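Local coordinates for protein Abbfa_003403 (Acinetobacter baumannii, PDB 4ZXH) that is a four-domain nonribosomal peptide synthetase, with condensation, adenylation, carrier and thioesterase domains, that probably builds and releases a small peptide product, at residues A63-Y68 and D161-R165; A174-F180 and S289-G295. All coordinates share one frame; numbering follows the deposited sequence.

Contact 1. Residues A63-Y68 and D161-R165; sequences AVMHDY and DVSKR
Ala-63 opens the contact by setting its CB 3.7 Å from NH1 of Arg-165, the arginine that also meets Val-64, Asp-67 and Tyr-68. Next along, Val-64 splits its branches: CG1 lies anti to the backbone N (chi1 164°), which leaves CG2 beside that N and over one face of the Arg-165 guanidinium, offset toward its rim and 3.7 Å from NE. Val-64 CG2 also meets Val-162 CG2 at 4.0 Å, the apolar part of the interface. Asp-67 comes in at the guanidinium edge. Its OD2 takes an almost straight hydrogen bond (169°) from Arg-165 NH2 at 3.2 Å, through the lone pair pointing away from OD1, and the pair forms a salt bridge; OD1 is bonded instead by His-66 ND1. Tyr-68, the first residue to leave helical geometry, reaches across with its phenol, OH donating to Asp-161 OD2 at 2.7 Å from above the carboxylate plane. Asp-161 OD2 is gripped three times, because Arg-165 also turns NE (2.9 Å) and NH2 onto it side-on. Arg-165, extended from CG to NE, is therefore held in its plane between two carboxylates, an arrangement that would be expected to favour the charged forms of all three. The network joins the C-terminal end of helix 56-67 to that of helix 152-165, with short-segment axes 12.1 Å apart and running 138° to each other. Both helices belong to the condensation domain; Val-162 touches the bound phospholipid, while Val-64 also packs on Leu-71 in a nearby loop.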
loop_
_atom_site.group_PDB
_atom_site.type_symbol
_atom_site.label_atom_id
_atom_site.label_comp_id
_atom_site.label_asym_id
_atom_site.label_seq_id
_atom_site.Cartn_x
_atom_site.Cartn_y
_atom_site.Cartn_z
ATOM N N ALA A 63 -19.797 -30.207 -33.228
ATOM C CA ALA A 63 -19.025 -30.061 -34.465
ATOM C C ALA A 63 -17.940 -29.004 -34.308
ATOM O O ALA A 63 -16.818 -29.165 -34.803
ATOM C CB ALA A 63 -19.934 -29.708 -35.615
ATOM N N VAL A 64 -18.287 -27.923 -33.613
ATOM C CA VAL A 64 -17.354 -26.844 -33.382
ATOM C C VAL A 64 -16.213 -27.304 -32.471
ATOM O O VAL A 64 -15.038 -27.129 -32.813
ATOM C CB VAL A 64 -18.051 -25.616 -32.775
ATOM C CG1 VAL A 64 -17.020 -24.681 -32.201
ATOM C CG2 VAL A 64 -18.840 -24.888 -33.831
ATOM N N MET A 65 -16.564 -27.901 -31.329
ATOM C CA MET A 65 -15.583 -28.430 -30.381
ATOM C C MET A 65 -14.568 -29.381 -31.033
ATOM O O MET A 65 -13.390 -29.400 -30.673
ATOM C CB MET A 65 -16.300 -29.158 -29.237
ATOM C CG MET A 65 -16.707 -28.297 -28.043
ATOM S SD MET A 65 -17.344 -29.340 -26.702
ATOM C CE MET A 65 -15.821 -30.178 -26.255
ATOM N N HIS A 66 -15.045 -30.181 -31.979
ATOM C CA HIS A 66 -14.220 -31.136 -32.715
ATOM C C HIS A 66 -13.296 -30.459 -33.724
ATOM O O HIS A 66 -12.155 -30.875 -33.900
ATOM C CB HIS A 66 -15.118 -32.143 -33.442
ATOM C CG HIS A 66 -14.372 -33.118 -34.295
ATOM N ND1 HIS A 66 -13.988 -32.834 -35.589
ATOM C CD2 HIS A 66 -13.939 -34.376 -34.043
ATOM C CE1 HIS A 66 -13.355 -33.874 -36.099
ATOM N NE2 HIS A 66 -13.309 -34.823 -35.181
ATOM N N ASP A 67 -13.800 -29.420 -34.388
ATOM C CA ASP A 67 -13.059 -28.748 -35.449
ATOM C C ASP A 67 -11.987 -27.765 -34.963
ATOM O O ASP A 67 -11.040 -27.470 -35.697
ATOM C CB ASP A 67 -14.029 -28.007 -36.370
ATOM C CG ASP A 67 -14.818 -28.942 -37.276
ATOM O OD1 ASP A 67 -14.481 -30.142 -37.368
ATOM O OD2 ASP A 67 -15.774 -28.461 -37.918
ATOM N N TYR A 68 -12.140 -27.258 -33.741
ATOM C CA TYR A 68 -11.222 -26.257 -33.195
ATOM C C TYR A 68 -10.597 -26.744 -31.883
ATOM O O TYR A 68 -11.163 -26.556 -30.802
ATOM C CB TYR A 68 -11.949 -24.916 -32.989
ATOM C CG TYR A 68 -12.648 -24.434 -34.243
ATOM C CD1 TYR A 68 -11.997 -24.462 -35.484
ATOM C CD2 TYR A 68 -13.965 -23.980 -34.202
ATOM C CE1 TYR A 68 -12.633 -24.032 -36.645
ATOM C CE2 TYR A 68 -14.619 -23.553 -35.360
ATOM C CZ TYR A 68 -13.951 -23.582 -36.580
ATOM O OH TYR A 68 -14.603 -23.157 -37.728
ATOM N N ASP A 161 -18.294 -17.707 -37.795
ATOM C CA ASP A 161 -18.391 -19.108 -38.174
ATOM C C ASP A 161 -19.631 -19.799 -37.599
ATOM O O ASP A 161 -20.370 -20.452 -38.329
ATOM C CB ASP A 161 -17.145 -19.853 -37.729
ATOM C CG ASP A 161 -17.002 -21.199 -38.396
ATOM O OD1 ASP A 161 -16.698 -21.235 -39.620
ATOM O OD2 ASP A 161 -17.169 -22.213 -37.685
ATOM N N VAL A 162 -19.873 -19.649 -36.301
ATOM C CA VAL A 162 -20.990 -20.359 -35.693
ATOM C C VAL A 162 -22.330 -19.816 -36.194
ATOM O O VAL A 162 -23.296 -20.563 -36.356
ATOM C CB VAL A 162 -20.913 -20.290 -34.170
ATOM C CG1 VAL A 162 -22.140 -20.928 -33.533
ATOM C CG2 VAL A 162 -19.670 -21.004 -33.712
ATOM N N SER A 163 -22.378 -18.522 -36.478
ATOM C CA SER A 163 -23.567 -17.925 -37.062
ATOM C C SER A 163 -23.895 -18.513 -38.442
ATOM O O SER A 163 -25.060 -18.698 -38.788
ATOM C CB SER A 163 -23.380 -16.419 -37.164
ATOM O OG SER A 163 -23.497 -15.811 -35.889
ATOM N N LYS A 164 -22.867 -18.794 -39.236
ATOM C CA LYS A 164 -23.084 -19.408 -40.531
ATOM C C LYS A 164 -23.655 -20.812 -40.346
ATOM O O LYS A 164 -24.585 -21.223 -41.053
ATOM C CB LYS A 164 -21.790 -19.468 -41.346
ATOM C CG LYS A 164 -21.973 -20.144 -42.707
ATOM C CD LYS A 164 -20.667 -20.271 -43.463
ATOM C CE LYS A 164 -19.628 -21.062 -42.659
ATOM N NZ LYS A 164 -18.303 -21.172 -43.361
ATOM N N ARG A 165 -23.093 -21.554 -39.401
ATOM C CA ARG A 165 -23.554 -22.906 -39.153
ATOM C C ARG A 165 -25.020 -22.892 -38.751
ATOM O O ARG A 165 -25.763 -23.826 -39.055
ATOM C CB ARG A 165 -22.714 -23.578 -38.080
ATOM C CG ARG A 165 -21.269 -23.813 -38.473
ATOM C CD ARG A 165 -20.521 -24.342 -37.276
ATOM N NE ARG A 165 -19.080 -24.406 -37.468
ATOM C CZ ARG A 165 -18.385 -25.536 -37.569
ATOM N NH1 ARG A 165 -19.009 -26.706 -37.494
ATOM N NH2 ARG A 165 -17.063 -25.502 -37.730
#

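Contact 2. Residues A174-F180 and S289-G295; sequences AVNGIEF and SLRNALG
Asn-176 and Ala-293 form a single beta bridge, their CA atoms 4.6 Å apart, closed by two backbone bonds: Asn-176 N to Asn-292 O (2.9 Å) and Leu-294 N to Asn-176 O (2.8 Å). The Asn-176 carbonyl also receives a CA-H...O contact from Ala-293. From this bridge the Asn-176 side chain leaves with CB packed 3.8 Å from ND2 of Asn-292. CG swings opposite the backbone N (chi1 -170°), which carries OD1 forward over the following residues. There Asn-176 OD1 accepts from Ile-178 N at 2.8 Å, nearly end-on to the amide C=O, and from Glu-179 N above the amide plane: an Asx turn and Asx motif leading into helix 179-187. Beside the bridge, the Val-175 and Leu-294 side chains cross at about a right angle, CG1 of Val-175 touching CG of Leu-294 at 3.5 Å. Glu-179 CG, anti to its N (chi1 179°), lies 4.1 Å from Leu-290 CD2. Phe-180 CB lies 3.5 Å from Leu-294 O and close to Gly-295, whose backbone angles call for glycine. The bridge thus ties the connection between helices 152-165 and 179-187 to the long loop between strands 275-279 and 302-306. Arg-285 braces that loop from within through the carbonyls of Leu-290 and Ala-293. Helix 152-165 adjoins both segments, Ser-154 meeting Leu-294, and strand 81-87 packs on Ile-178 and Phe-180.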
loop_
_atom_site.group_PDB
_atom_site.type_symbol
_atom_site.label_atom_id
_atom_site.label_comp_id
_atom_site.label_asym_id
_atom_site.label_seq_id
_atom_site.Cartn_x
_atom_site.Cartn_y
_atom_site.Cartn_z
ATOM N N ALA A 174 -12.726 -19.539 -43.440
ATOM C CA ALA A 174 -12.311 -20.684 -42.632
ATOM C C ALA A 174 -11.494 -20.243 -41.404
ATOM O O ALA A 174 -10.704 -19.298 -41.456
ATOM C CB ALA A 174 -11.520 -21.666 -43.470
ATOM N N VAL A 175 -11.700 -20.942 -40.299
ATOM C CA VAL A 175 -11.062 -20.596 -39.047
ATOM C C VAL A 175 -9.993 -21.631 -38.701
ATOM O O VAL A 175 -10.247 -22.832 -38.730
ATOM C CB VAL A 175 -12.094 -20.521 -37.895
ATOM C CG1 VAL A 175 -11.438 -20.013 -36.616
ATOM C CG2 VAL A 175 -13.271 -19.628 -38.275
ATOM N N ASN A 176 -8.791 -21.180 -38.377
ATOM C CA ASN A 176 -7.769 -22.112 -37.915
ATOM C C ASN A 176 -7.732 -22.184 -36.389
ATOM O O ASN A 176 -7.491 -21.178 -35.710
ATOM C CB ASN A 176 -6.401 -21.721 -38.469
ATOM C CG ASN A 176 -5.350 -22.791 -38.230
ATOM O OD1 ASN A 176 -5.328 -23.443 -37.182
ATOM N ND2 ASN A 176 -4.485 -22.993 -39.216
ATOM N N GLY A 177 -7.979 -23.377 -35.852
ATOM C CA GLY A 177 -8.050 -23.565 -34.410
ATOM C C GLY A 177 -6.894 -24.413 -33.898
ATOM O O GLY A 177 -6.975 -24.929 -32.786
ATOM N N ILE A 178 -5.835 -24.564 -34.709
ATOM C CA ILE A 178 -4.653 -25.340 -34.325
ATOM C C ILE A 178 -3.316 -24.559 -34.454
ATOM O O ILE A 178 -2.275 -24.984 -33.937
ATOM C CB ILE A 178 -4.556 -26.646 -35.162
ATOM C CG1 ILE A 178 -3.544 -27.628 -34.554
ATOM C CG2 ILE A 178 -4.191 -26.335 -36.581
ATOM C CD1 ILE A 178 -3.823 -27.996 -33.088
ATOM N N GLU A 179 -3.342 -23.412 -35.127
ATOM C CA GLU A 179 -2.115 -22.649 -35.349
ATOM C C GLU A 179 -1.511 -22.062 -34.054
ATOM O O GLU A 179 -0.298 -21.938 -33.948
ATOM C CB GLU A 179 -2.373 -21.526 -36.357
ATOM C CG GLU A 179 -1.147 -20.647 -36.640
ATOM C CD GLU A 179 -0.102 -21.323 -37.527
ATOM O OE1 GLU A 179 -0.431 -22.338 -38.201
ATOM O OE2 GLU A 179 1.055 -20.829 -37.547
ATOM N N PHE A 180 -2.348 -21.705 -33.079
ATOM C CA PHE A 180 -1.870 -21.092 -31.825
ATOM C C PHE A 180 -0.732 -21.878 -31.177
ATOM O O PHE A 180 0.163 -21.322 -30.553
ATOM C CB PHE A 180 -3.022 -20.952 -30.811
ATOM C CG PHE A 180 -3.536 -22.274 -30.286
ATOM C CD1 PHE A 180 -4.346 -23.096 -31.083
ATOM C CD2 PHE A 180 -3.204 -22.708 -29.004
ATOM C CE1 PHE A 180 -4.823 -24.318 -30.600
ATOM C CE2 PHE A 180 -3.674 -23.926 -28.516
ATOM C CZ PHE A 180 -4.487 -24.733 -29.315
ATOM N N SER A 289 -0.580 -14.935 -42.042
ATOM C CA SER A 289 -0.843 -16.293 -41.591
ATOM C C SER A 289 -1.723 -16.389 -40.331
ATOM O O SER A 289 -2.368 -17.411 -40.099
ATOM C CB SER A 289 0.492 -16.996 -41.335
ATOM O OG SER A 289 0.323 -18.139 -40.512
ATOM N N LEU A 290 -1.744 -15.328 -39.527
ATOM C CA LEU A 290 -2.437 -15.344 -38.239
ATOM C C LEU A 290 -3.813 -14.699 -38.225
ATOM O O LEU A 290 -4.445 -14.615 -37.165
ATOM C CB LEU A 290 -1.591 -14.644 -37.181
ATOM C CG LEU A 290 -0.271 -15.306 -36.833
ATOM C CD1 LEU A 290 0.521 -14.390 -35.921
ATOM C CD2 LEU A 290 -0.541 -16.647 -36.179
ATOM N N ARG A 291 -4.271 -14.234 -39.384
ATOM C CA ARG A 291 -5.541 -13.507 -39.473
ATOM C C ARG A 291 -6.779 -14.364 -39.165
ATOM O O ARG A 291 -7.766 -13.877 -38.616
ATOM C CB ARG A 291 -5.681 -12.898 -40.864
ATOM C CG ARG A 291 -4.612 -11.900 -41.178
ATOM C CD ARG A 291 -4.632 -10.799 -40.158
ATOM N NE ARG A 291 -3.592 -9.817 -40.427
ATOM C CZ ARG A 291 -3.729 -8.813 -41.284
ATOM N NH1 ARG A 291 -4.871 -8.663 -41.953
ATOM N NH2 ARG A 291 -2.725 -7.964 -41.473
ATOM N N ASN A 292 -6.723 -15.640 -39.529
ATOM C CA ASN A 292 -7.850 -16.537 -39.334
ATOM C C ASN A 292 -7.673 -17.439 -38.107
ATOM O O ASN A 292 -8.497 -18.321 -37.852
ATOM C CB ASN A 292 -8.053 -17.394 -40.582
ATOM C CG ASN A 292 -6.876 -18.333 -40.846
ATOM O OD1 ASN A 292 -5.726 -18.030 -40.501
ATOM N ND2 ASN A 292 -7.164 -19.486 -41.453
ATOM N N ALA A 293 -6.612 -17.214 -37.340
ATOM C CA ALA A 293 -6.277 -18.120 -36.244
ATOM C C ALA A 293 -6.970 -17.772 -34.935
ATOM O O ALA A 293 -6.993 -16.618 -34.503
ATOM C CB ALA A 293 -4.765 -18.148 -36.026
ATOM N N LEU A 294 -7.530 -18.783 -34.290
ATOM C CA LEU A 294 -7.999 -18.592 -32.932
ATOM C C LEU A 294 -6.801 -18.567 -31.976
ATOM O O LEU A 294 -5.835 -19.295 -32.169
ATOM C CB LEU A 294 -8.954 -19.700 -32.541
ATOM C CG LEU A 294 -10.214 -19.845 -33.357
ATOM C CD1 LEU A 294 -10.876 -21.124 -32.941
ATOM C CD2 LEU A 294 -11.107 -18.675 -33.087
ATOM N N GLY A 295 -6.861 -17.723 -30.958
ATOM C CA GLY A 295 -5.817 -17.690 -29.955
ATOM C C GLY A 295 -5.723 -16.365 -29.232
ATOM O O GLY A 295 -6.495 -15.447 -29.497
#

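The centres of contacts 1 and 2 lie about 13 Å apart within the condensation domain, and the contacts come in series along the chain: 63-68 pairs with 161-165 before 174-180 pairs with 289-295. Helix 152-165 is their common element, supplying one side of contact 1 and leading, through the next connection, into contact 2 and helix 179-187. They also touch directly. Tyr-68 sets CE1 of its ring 3.4 Å from Val-175 O, and its CB packs 3.9 Å from Leu-294 CD1, while Asp-161 CB meets Val-175 CG2. A helix-helix salt-bridge network and a loop-loop bridge thus form one continuous patch, joining early and later parts of the domain near the bound phospholipid.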